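Local coordinates for uncharacterized protein (Trypanosoma congolense, PDB 4E40) that serves as a haptoglobin-hemoglobin receptor of the trypanosome surface, a long helical bundle that can bind heme and probably takes part in nutrient uptake, at residues A[122-125]-A[126-129]; A[113-116]-A[117-121]; A[194-197]-A[198-202]; A[213-216]-A[217-220]; A[43-46]-A[47-51]. All blocks are in the same frame, centred on the assembly; numbering follows the deposited sequence.

Contact 1. Residues A[122-125]-A[126-129]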
# COMPACT_ATOMS: atom_id res chain seq x y z
N ALA A 122 -1.22 5.39 5.11
CA ALA A 122 -1.35 4.14 5.83
C ALA A 122 -0.47 4.22 7.06
O ALA A 122 -0.84 3.71 8.15
CB ALA A 122 -0.87 3.01 4.94
N THR A 123 0.71 4.79 6.90
CA THR A 123 1.62 4.96 8.05
C THR A 123 0.94 5.74 9.18
O THR A 123 1.06 5.35 10.35
CB THR A 123 2.98 5.57 7.61
OG1 THR A 123 3.56 4.68 6.67
CG2 THR A 123 3.87 5.76 8.81
N GLU A 124 0.20 6.81 8.80
CA GLU A 124 -0.49 7.60 9.79
C GLU A 124 -1.64 6.83 10.40
O GLU A 124 -1.84 6.94 11.62
CB GLU A 124 -1.04 8.93 9.18
CG GLU A 124 0.06 9.90 8.79
CD GLU A 124 1.06 10.16 9.90
OE1 GLU A 124 0.58 10.44 11.04
OE2 GLU A 124 2.30 9.95 9.64
N HIS A 125 -2.35 6.02 9.59
CA HIS A 125 -3.40 5.18 10.23
C HIS A 125 -2.82 4.19 11.22
O HIS A 125 -3.43 3.94 12.29
CB HIS A 125 -4.23 4.45 9.16
CG HIS A 125 -5.07 5.39 8.30
ND1 HIS A 125 -5.90 6.29 8.85
CD2 HIS A 125 -5.19 5.54 6.93
CE1 HIS A 125 -6.48 7.03 7.87
NE2 HIS A 125 -6.08 6.55 6.71
N ALA A 126 -1.67 3.62 10.91
CA ALA A 126 -1.11 2.62 11.82
C ALA A 126 -0.66 3.29 13.13
O ALA A 126 -0.89 2.70 14.22
CB ALA A 126 0.08 1.92 11.16
N LYS A 127 -0.08 4.51 13.04
CA LYS A 127 0.36 5.26 14.22
C LYS A 127 -0.85 5.58 15.07
O LYS A 127 -0.80 5.44 16.29
CB LYS A 127 1.00 6.60 13.80
CG LYS A 127 2.40 6.41 13.29
CD LYS A 127 3.10 7.74 13.00
CE LYS A 127 4.29 7.51 12.07
NZ LYS A 127 4.57 8.82 11.37
N GLY A 128 -1.94 6.02 14.43
CA GLY A 128 -3.17 6.34 15.20
C GLY A 128 -3.83 5.14 15.86
O GLY A 128 -4.20 5.21 17.06
N ALA A 129 -3.87 4.00 15.13
CA ALA A 129 -4.46 2.77 15.70
C ALA A 129 -3.62 2.37 16.91
O ALA A 129 -4.18 2.08 17.99
CB ALA A 129 -4.51 1.68 14.64
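K127 reaches back along its own helix to E124, one turn earlier, and closes a salt bridge on the exposed side: NZ lies 3.1 Å from E124 OE2. It meets that oxygen on the syn side, 22° out of the carboxylate plane. The lysine runs almost straight beyond CG, whereas the glutamate folds at chi2 (-52°), which swings its carboxylate round to meet the ammonium. The lysine's aliphatic arm also packs, with CE 3.7 Å from T123 CG2 and CG 3.4 Å from T123 O. T123 OG1, beside its backbone N, bonds instead to T119 O, so the methyl is the branch that faces the lysine. All this decorates helix 82-147, one of the three long helices of the receptor's bundle. Backbone bonds from i+4 N-H groups underlie it, such as K127 N to T123 O (3.0 Å) and A129 N to H125 O (2.9 Å). The small residues face the bundle: A126 and A129 pack on helix 28-73 through L36 and V28, while A122 meets both L36 and, on helix 192-246, L205. H125 lies against N204 and D208 of that same helix.

Contact 2. Residues A[113-116]-A[117-121]. Unlike the reference sequence in segment 113-116: I116 (reference Thr).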
# COMPACT_ATOMS: atom_id res chain seq x y z
N ASN A 113 3.68 7.45 -7.73
CA ASN A 113 3.16 8.55 -6.87
C ASN A 113 1.97 8.14 -6.05
O ASN A 113 1.89 8.54 -4.84
CB ASN A 113 2.87 9.79 -7.75
CG ASN A 113 4.15 10.49 -8.21
OD1 ASN A 113 5.17 10.42 -7.53
ND2 ASN A 113 4.11 11.13 -9.33
N GLU A 114 1.09 7.29 -6.60
CA GLU A 114 -0.05 6.80 -5.85
C GLU A 114 0.43 5.95 -4.68
O GLU A 114 -0.12 6.09 -3.56
CB GLU A 114 -1.02 6.00 -6.72
CG GLU A 114 -1.74 7.00 -7.64
CD GLU A 114 -2.63 6.39 -8.73
OE1 GLU A 114 -2.54 5.19 -8.99
OE2 GLU A 114 -3.38 7.17 -9.38
N ILE A 115 1.42 5.10 -4.90
CA ILE A 115 1.93 4.26 -3.79
C ILE A 115 2.55 5.11 -2.68
O ILE A 115 2.38 4.80 -1.47
CB ILE A 115 2.94 3.23 -4.33
CG1 ILE A 115 2.14 2.17 -5.12
CG2 ILE A 115 3.77 2.58 -3.21
CD1 ILE A 115 3.05 1.28 -6.01
N ILE A 116 3.29 6.14 -3.08
CA ILE A 116 3.95 7.01 -2.09
C ILE A 116 2.85 7.66 -1.25
O ILE A 116 2.96 7.67 0.01
CB ILE A 116 4.84 8.08 -2.78
CG1 ILE A 116 6.11 7.40 -3.35
CG2 ILE A 116 5.15 9.24 -1.81
CD1 ILE A 116 6.90 8.30 -4.33
N GLU A 117 1.82 8.22 -1.90
CA GLU A 117 0.73 8.89 -1.14
C GLU A 117 -0.03 7.92 -0.21
O GLU A 117 -0.28 8.22 1.00
CB GLU A 117 -0.26 9.56 -2.14
CG GLU A 117 -1.52 10.15 -1.46
CD GLU A 117 -2.72 10.28 -2.43
OE1 GLU A 117 -2.68 9.78 -3.60
OE2 GLU A 117 -3.74 10.89 -2.04
N LEU A 118 -0.33 6.73 -0.73
CA LEU A 118 -1.13 5.73 0.04
C LEU A 118 -0.34 5.23 1.19
O LEU A 118 -0.91 5.01 2.29
CB LEU A 118 -1.45 4.54 -0.89
CG LEU A 118 -2.55 4.91 -1.91
CD1 LEU A 118 -2.51 3.81 -2.95
CD2 LEU A 118 -3.89 4.89 -1.20
N THR A 119 0.97 5.05 0.98
CA THR A 119 1.80 4.49 2.07
C THR A 119 2.00 5.50 3.19
O THR A 119 1.98 5.16 4.38
CB THR A 119 3.14 3.97 1.52
OG1 THR A 119 2.85 2.96 0.56
CG2 THR A 119 3.96 3.33 2.66
N ALA A 120 2.15 6.79 2.83
CA ALA A 120 2.23 7.85 3.85
C ALA A 120 0.94 7.92 4.66
O ALA A 120 0.96 8.03 5.92
CB ALA A 120 2.53 9.22 3.15
N GLY A 121 -0.21 7.79 3.98
CA GLY A 121 -1.50 7.80 4.73
C GLY A 121 -1.61 6.56 5.60
O GLY A 121 -2.06 6.66 6.75
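E117 starts the second of two successive turns in the middle of helix 82-147, a long member of the receptor's three-helix bundle, by giving its N-H to N113 O at 3.0 Å. Its CB lies near the same oxygen, and the rest of the side chain runs out extended on the exposed side. L118 follows with a backbone bond to E114 O (2.9 Å), and its side chain leans back on that oxygen: CG lies 3.2 Å and CD1 3.4 Å from E114 O. The leucine then goes on to V212 of helix 192-246. T119 grips the previous turn twice. With OG1 placed beside its own backbone N (chi1 -60°), the hydroxyl gives its proton to I115 O at 2.8 Å, and the backbone N-H of T119 reaches the same oxygen. The two donors arrive from opposite faces of the carbonyl plane. The buried hydroxyl thus has its acceptor within its own helix. I115 and T119 lie side by side and point the same way. Both touch N43 of helix 28-73, and the isoleucine extends to R215 on helix 192-246 as well, so it touches both other long helices close to the heme-binding residue R42. A120, on the outer side, bonds through N to I116 O at 3.1 Å, its CB methyl 3.5 Å from that oxygen.

Contact 3. Residues A[194-197]-A[198-202]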
# COMPACT_ATOMS: atom_id res chain seq x y z
N THR A 194 -12.23 6.89 21.38
CA THR A 194 -10.99 6.17 21.22
C THR A 194 -11.20 4.82 20.55
O THR A 194 -10.54 4.48 19.55
CB THR A 194 -10.30 6.04 22.57
OG1 THR A 194 -10.04 7.36 23.08
CG2 THR A 194 -8.98 5.29 22.42
N PHE A 195 -12.20 4.09 21.02
CA PHE A 195 -12.51 2.78 20.41
C PHE A 195 -12.98 2.92 18.97
O PHE A 195 -12.52 2.16 18.07
CB PHE A 195 -13.64 2.06 21.18
CG PHE A 195 -13.29 1.59 22.57
CD1 PHE A 195 -12.00 1.10 22.96
CD2 PHE A 195 -14.31 1.61 23.53
CE1 PHE A 195 -11.78 0.62 24.26
CE2 PHE A 195 -14.11 1.10 24.79
CZ PHE A 195 -12.84 0.62 25.18
N GLN A 196 -13.87 3.88 18.67
CA GLN A 196 -14.30 4.09 17.31
C GLN A 196 -13.14 4.48 16.41
O GLN A 196 -13.08 3.98 15.28
CB GLN A 196 -15.41 5.15 17.21
CG GLN A 196 -16.14 5.05 15.84
CD GLN A 196 -16.39 3.59 15.34
OE1 GLN A 196 -15.84 3.16 14.28
NE2 GLN A 196 -17.19 2.81 16.12
N SER A 197 -12.20 5.26 16.94
CA SER A 197 -11.07 5.70 16.10
C SER A 197 -10.16 4.51 15.76
O SER A 197 -9.57 4.44 14.70
CB SER A 197 -10.27 6.81 16.80
OG SER A 197 -9.41 6.21 17.74
N ILE A 198 -10.06 3.52 16.66
CA ILE A 198 -9.19 2.37 16.35
C ILE A 198 -9.79 1.62 15.18
O ILE A 198 -9.07 1.22 14.31
CB ILE A 198 -9.08 1.37 17.55
CG1 ILE A 198 -8.39 2.06 18.73
CG2 ILE A 198 -8.30 0.12 17.10
CD1 ILE A 198 -8.65 1.31 20.06
N LEU A 199 -11.11 1.37 15.21
CA LEU A 199 -11.80 0.60 14.21
C LEU A 199 -11.70 1.34 12.85
O LEU A 199 -11.34 0.70 11.87
CB LEU A 199 -13.28 0.38 14.59
CG LEU A 199 -13.53 -0.48 15.84
CD1 LEU A 199 -15.06 -0.59 16.07
CD2 LEU A 199 -12.94 -1.89 15.57
N THR A 200 -11.93 2.66 12.86
CA THR A 200 -11.78 3.44 11.61
C THR A 200 -10.35 3.43 11.10
O THR A 200 -10.11 3.23 9.88
CB THR A 200 -12.39 4.84 11.74
OG1 THR A 200 -11.86 5.52 12.86
CG2 THR A 200 -13.81 4.75 11.96
N SER A 201 -9.39 3.61 12.00
CA SER A 201 -7.96 3.62 11.58
C SER A 201 -7.55 2.26 11.04
O SER A 201 -6.90 2.19 9.97
CB SER A 201 -7.04 4.00 12.72
OG SER A 201 -7.25 5.36 13.10
N LEU A 202 -7.93 1.16 11.70
CA LEU A 202 -7.57 -0.16 11.18
C LEU A 202 -8.24 -0.45 9.83
O LEU A 202 -7.61 -1.06 8.96
CB LEU A 202 -7.99 -1.27 12.14
CG LEU A 202 -7.11 -1.34 13.39
CD1 LEU A 202 -7.72 -2.36 14.39
CD2 LEU A 202 -5.65 -1.69 13.09
O HOH W 1 -7.12 5.43 15.94
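The F195 ring receives I198 at its edge, near the ring plane, with I198 CD1 4.4 Å from F195 CD1. This loose apolar meeting lies near the start of helix 192-246 in the receptor's helical bundle, where both residues pack on L25 of helix 12-26; F195 also touches L179 and I198 touches L175, both on helix 172-180. In the other flat group, a bend at chi2 (40°) turns the Q196 amide forward, towards the next turn. Its OE1 comes to 3.5 Å from T200 CG2, and the glutamine crosses L199 and T200 at about a right angle. These are van der Waals contacts on the exposed side. T200 OG1 stands 3.1 Å from each of Q196 O and S197 O, and its one proton cannot be assigned between them. S197 is held more definitely: OG, tucked between its own backbone N and carbonyl carbon (chi1 81°), donates to T194 O at 2.7 Å. That oxygen also takes the N-H of I198. A water then links S197 to S201 along the helix, donating to S197 OG at 3.0 Å and to S201 OG at 2.8 Å.

Contact 4. Residues A[213-216]-A[217-220]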
# COMPACT_ATOMS: atom_id res chain seq x y z
N GLU A 213 -1.12 -2.59 -3.01
CA GLU A 213 -0.75 -3.80 -3.68
C GLU A 213 -1.43 -3.86 -5.08
O GLU A 213 -0.81 -4.43 -6.00
CB GLU A 213 -1.04 -5.03 -2.76
CG GLU A 213 -0.23 -5.06 -1.45
CD GLU A 213 -0.84 -5.90 -0.30
OE1 GLU A 213 -2.02 -6.27 -0.36
OE2 GLU A 213 -0.11 -6.24 0.68
N GLN A 214 -2.61 -3.25 -5.26
CA GLN A 214 -3.30 -3.17 -6.55
C GLN A 214 -2.57 -2.17 -7.45
O GLN A 214 -2.31 -2.47 -8.65
CB GLN A 214 -4.72 -2.68 -6.44
CG GLN A 214 -5.73 -3.65 -5.86
CD GLN A 214 -7.14 -3.20 -6.19
OE1 GLN A 214 -7.54 -2.07 -5.90
NE2 GLN A 214 -7.91 -4.08 -6.83
N ARG A 215 -2.23 -0.97 -6.92
CA ARG A 215 -1.41 -0.03 -7.78
C ARG A 215 -0.06 -0.66 -8.17
O ARG A 215 0.50 -0.39 -9.26
CB ARG A 215 -1.15 1.35 -7.07
CG ARG A 215 -2.35 2.07 -6.45
CD ARG A 215 -3.46 2.61 -7.33
NE ARG A 215 -4.32 1.59 -7.93
CZ ARG A 215 -5.40 1.02 -7.39
NH1 ARG A 215 -6.08 0.14 -8.11
NH2 ARG A 215 -5.82 1.31 -6.14
N ALA A 216 0.55 -1.46 -7.31
CA ALA A 216 1.83 -2.06 -7.58
C ALA A 216 1.69 -3.07 -8.74
O ALA A 216 2.63 -3.19 -9.52
CB ALA A 216 2.36 -2.73 -6.33
N GLU A 217 0.55 -3.78 -8.80
CA GLU A 217 0.32 -4.76 -9.91
C GLU A 217 0.16 -3.94 -11.20
O GLU A 217 0.73 -4.33 -12.26
CB GLU A 217 -0.95 -5.62 -9.66
CG GLU A 217 -0.77 -6.67 -8.56
CD GLU A 217 -2.02 -7.55 -8.35
OE1 GLU A 217 -3.16 -7.04 -8.46
OE2 GLU A 217 -1.86 -8.77 -8.03
N GLU A 218 -0.59 -2.85 -11.11
CA GLU A 218 -0.77 -1.95 -12.29
C GLU A 218 0.54 -1.35 -12.77
O GLU A 218 0.81 -1.23 -14.01
CB GLU A 218 -1.81 -0.87 -12.00
CG GLU A 218 -3.23 -1.40 -11.79
CD GLU A 218 -4.10 -0.51 -10.92
OE1 GLU A 218 -3.64 0.59 -10.51
OE2 GLU A 218 -5.24 -0.92 -10.60
N LEU A 219 1.41 -0.98 -11.83
CA LEU A 219 2.75 -0.50 -12.16
C LEU A 219 3.55 -1.53 -12.96
O LEU A 219 4.17 -1.22 -14.01
CB LEU A 219 3.49 -0.10 -10.86
CG LEU A 219 4.80 0.67 -11.02
CD1 LEU A 219 5.05 1.25 -9.63
CD2 LEU A 219 6.00 -0.15 -11.49
N GLU A 220 3.50 -2.76 -12.47
CA GLU A 220 4.22 -3.83 -13.11
C GLU A 220 3.67 -4.11 -14.48
O GLU A 220 4.49 -4.37 -15.40
CB GLU A 220 4.15 -5.11 -12.24
CG GLU A 220 5.00 -6.24 -12.79
CD GLU A 220 6.42 -5.89 -13.23
OE1 GLU A 220 6.77 -6.34 -14.35
OE2 GLU A 220 7.19 -5.22 -12.49
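R215 and E218, a turn apart, form a two-pronged salt bridge on helix 192-246, one of the three long helices that make up the receptor's bundle. The arginine offers its side: NE goes to E218 OE1 and NH1 to E218 OE2, each at 2.8 Å. The first bond is nearly straight (176°), and both oxygens lie close to the guanidinium plane and are met on their syn sides. The fit is not coplanar, because the guanidinium and carboxylate planes stand 33° apart. Two bends in the arginine, at chi2 and chi3, fold it beside the extended glutamate so that the two run the same way. E218 OE1 has a second cation, K111 of helix 82-147, which carries the ion pair across to that helix and would tend to keep the carboxylate charged. The Q214 amide oxygen adds a weak hydrogen bond to R215 NH1.

Packing supports the arginine: Q214 CB sits 3.5 Å above one guanidinium face, toward its rim. R215 also lies against E114 and I115 of helix 82-147. On the buried side, A216 touches the heme-binding residue R42, and L219 packs on S49 of helix 28-73 as well as on V112.

Among the backbone bonds, E217 N divides itself between E213 O at 3.2 Å and, weakly, Q214 O. L219 N makes a shorter bond, 2.8 Å, to R215 O, and L219 CB lies 3.4 Å from that same oxygen.

Contact 5. Residues A[43-46]-A[47-51]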
# COMPACT_ATOMS: atom_id res chain seq x y z
N ASN A 43 6.72 0.16 -0.98
CA ASN A 43 7.11 1.55 -1.17
C ASN A 43 8.62 1.61 -1.36
O ASN A 43 9.12 2.45 -2.13
CB ASN A 43 6.65 2.41 0.05
CG ASN A 43 6.72 3.92 -0.24
OD1 ASN A 43 6.55 4.40 -1.37
ND2 ASN A 43 6.99 4.67 0.78
N ALA A 44 9.34 0.68 -0.73
CA ALA A 44 10.81 0.66 -0.79
C ALA A 44 11.33 0.17 -2.14
O ALA A 44 12.50 0.38 -2.45
CB ALA A 44 11.41 -0.19 0.34
N THR A 45 10.47 -0.45 -2.92
CA THR A 45 10.85 -0.87 -4.28
C THR A 45 10.66 0.26 -5.31
O THR A 45 11.08 0.15 -6.47
CB THR A 45 10.00 -2.06 -4.80
OG1 THR A 45 8.66 -1.61 -5.11
CG2 THR A 45 10.00 -3.21 -3.83
N THR A 46 9.99 1.33 -4.92
CA THR A 46 9.49 2.19 -6.00
C THR A 46 10.56 3.04 -6.66
O THR A 46 10.40 3.42 -7.83
CB THR A 46 8.25 3.01 -5.59
OG1 THR A 46 8.56 3.97 -4.57
CG2 THR A 46 7.12 2.04 -5.18
N GLU A 47 11.64 3.35 -5.94
CA GLU A 47 12.71 4.15 -6.52
C GLU A 47 13.38 3.30 -7.62
O GLU A 47 13.75 3.84 -8.69
CB GLU A 47 13.69 4.61 -5.43
CG GLU A 47 14.82 5.52 -5.91
CD GLU A 47 15.94 5.69 -4.88
OE1 GLU A 47 16.93 6.40 -5.17
OE2 GLU A 47 15.84 5.12 -3.76
N PHE A 48 13.50 1.99 -7.38
CA PHE A 48 14.02 1.05 -8.40
C PHE A 48 13.12 0.99 -9.67
O PHE A 48 13.63 0.99 -10.78
CB PHE A 48 14.23 -0.35 -7.82
CG PHE A 48 14.51 -1.42 -8.86
CD1 PHE A 48 15.81 -1.62 -9.34
CD2 PHE A 48 13.48 -2.24 -9.34
CE1 PHE A 48 16.06 -2.61 -10.31
CE2 PHE A 48 13.73 -3.22 -10.30
CZ PHE A 48 15.03 -3.41 -10.78
N SER A 49 11.80 0.89 -9.47
CA SER A 49 10.82 0.83 -10.60
C SER A 49 10.76 2.08 -11.36
O SER A 49 10.71 2.05 -12.62
CB SER A 49 9.42 0.52 -10.09
OG SER A 49 9.51 -0.63 -9.31
N ARG A 50 10.77 3.21 -10.64
CA ARG A 50 10.84 4.51 -11.23
C ARG A 50 12.11 4.63 -12.09
O ARG A 50 12.03 4.99 -13.26
CB ARG A 50 10.75 5.61 -10.16
CG ARG A 50 10.54 6.99 -10.72
CD ARG A 50 9.70 7.81 -9.70
NE ARG A 50 9.10 9.01 -10.34
CZ ARG A 50 8.29 9.96 -9.81
NH1 ARG A 50 7.89 11.01 -10.60
NH2 ARG A 50 7.95 9.91 -8.54
N LYS A 51 13.27 4.24 -11.54
CA LYS A 51 14.52 4.28 -12.27
C LYS A 51 14.48 3.33 -13.47
O LYS A 51 14.98 3.72 -14.51
CB LYS A 51 15.71 3.98 -11.34
CG LYS A 51 16.27 5.28 -10.78
CD LYS A 51 17.03 5.09 -9.47
CE LYS A 51 17.60 6.42 -9.01
NZ LYS A 51 17.59 6.46 -7.52
O HOH W 2 11.83 3.46 -2.96
O HOH W 3 13.95 1.08 -4.66
O HOH W 4 7.61 -0.68 -7.43
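A hydrated kink in helix 28-73 lies between the two heme-binding residues R42 and K52. At the bend, the N-H groups of E47 and F48 do not bond to the preceding turn, and water takes the place of the missing links. One water accepts from E47 N at 3.0 Å and donates to N43 O, with a weaker reach to A44 O. A second accepts from F48 N at 2.9 Å and donates to A44 O at 2.7 Å. N43 O still serves its own chain, since T46 sends both its backbone N and its OG1 to it, the hydroxyl at 2.9 Å. A chi1 of 66° places that oxygen between the backbone N and carbonyl carbon of T46, pointing back to the earlier turn. Ordinary helix bonding resumes beyond the kink, where S49 N reaches T45 O at 3.2 Å and R50 N reaches T46 O at 2.8 Å. T45 OG1 bonds to R42 O, and a third water joins it to S49 OG, 2.7 Å from the serine oxygen. T45 O lies near the plane of the F48 ring, at its edge, and 3.5 Å from F48 CB; the ring itself is on the exposed side, near K52. R50 instead leans on V112 of helix 82-147. Solvent wedged into opened backbone links in this way is typical of a water-inserted kink in a long alpha-helix.

In the fold
The five contacts sample the three long helices of the bundle: contact 5 on 28-73, contacts 2 and 1 in series on 82-147, and contacts 3 and 4 on 192-246. Contacts 2, 4 and 5 cluster, with centres 12 to 13 Å apart. There I115 CD1 packs on A216 CA at 3.9 Å, L219 CD2 on S49 CB at 3.8 Å, and N113 OD1 weakly bonds R50 NH2. The heme-binding R42 lies within this group, its side chain about 4 Å from that of I115 and about 3 Å from that of A216, though no heme is bound to this chain here. Contacts 1 and 3 meet farther along, H125 CB lying 3.6 Å from S201 O; contact 3 is about 31 Å from contact 5, centre to centre.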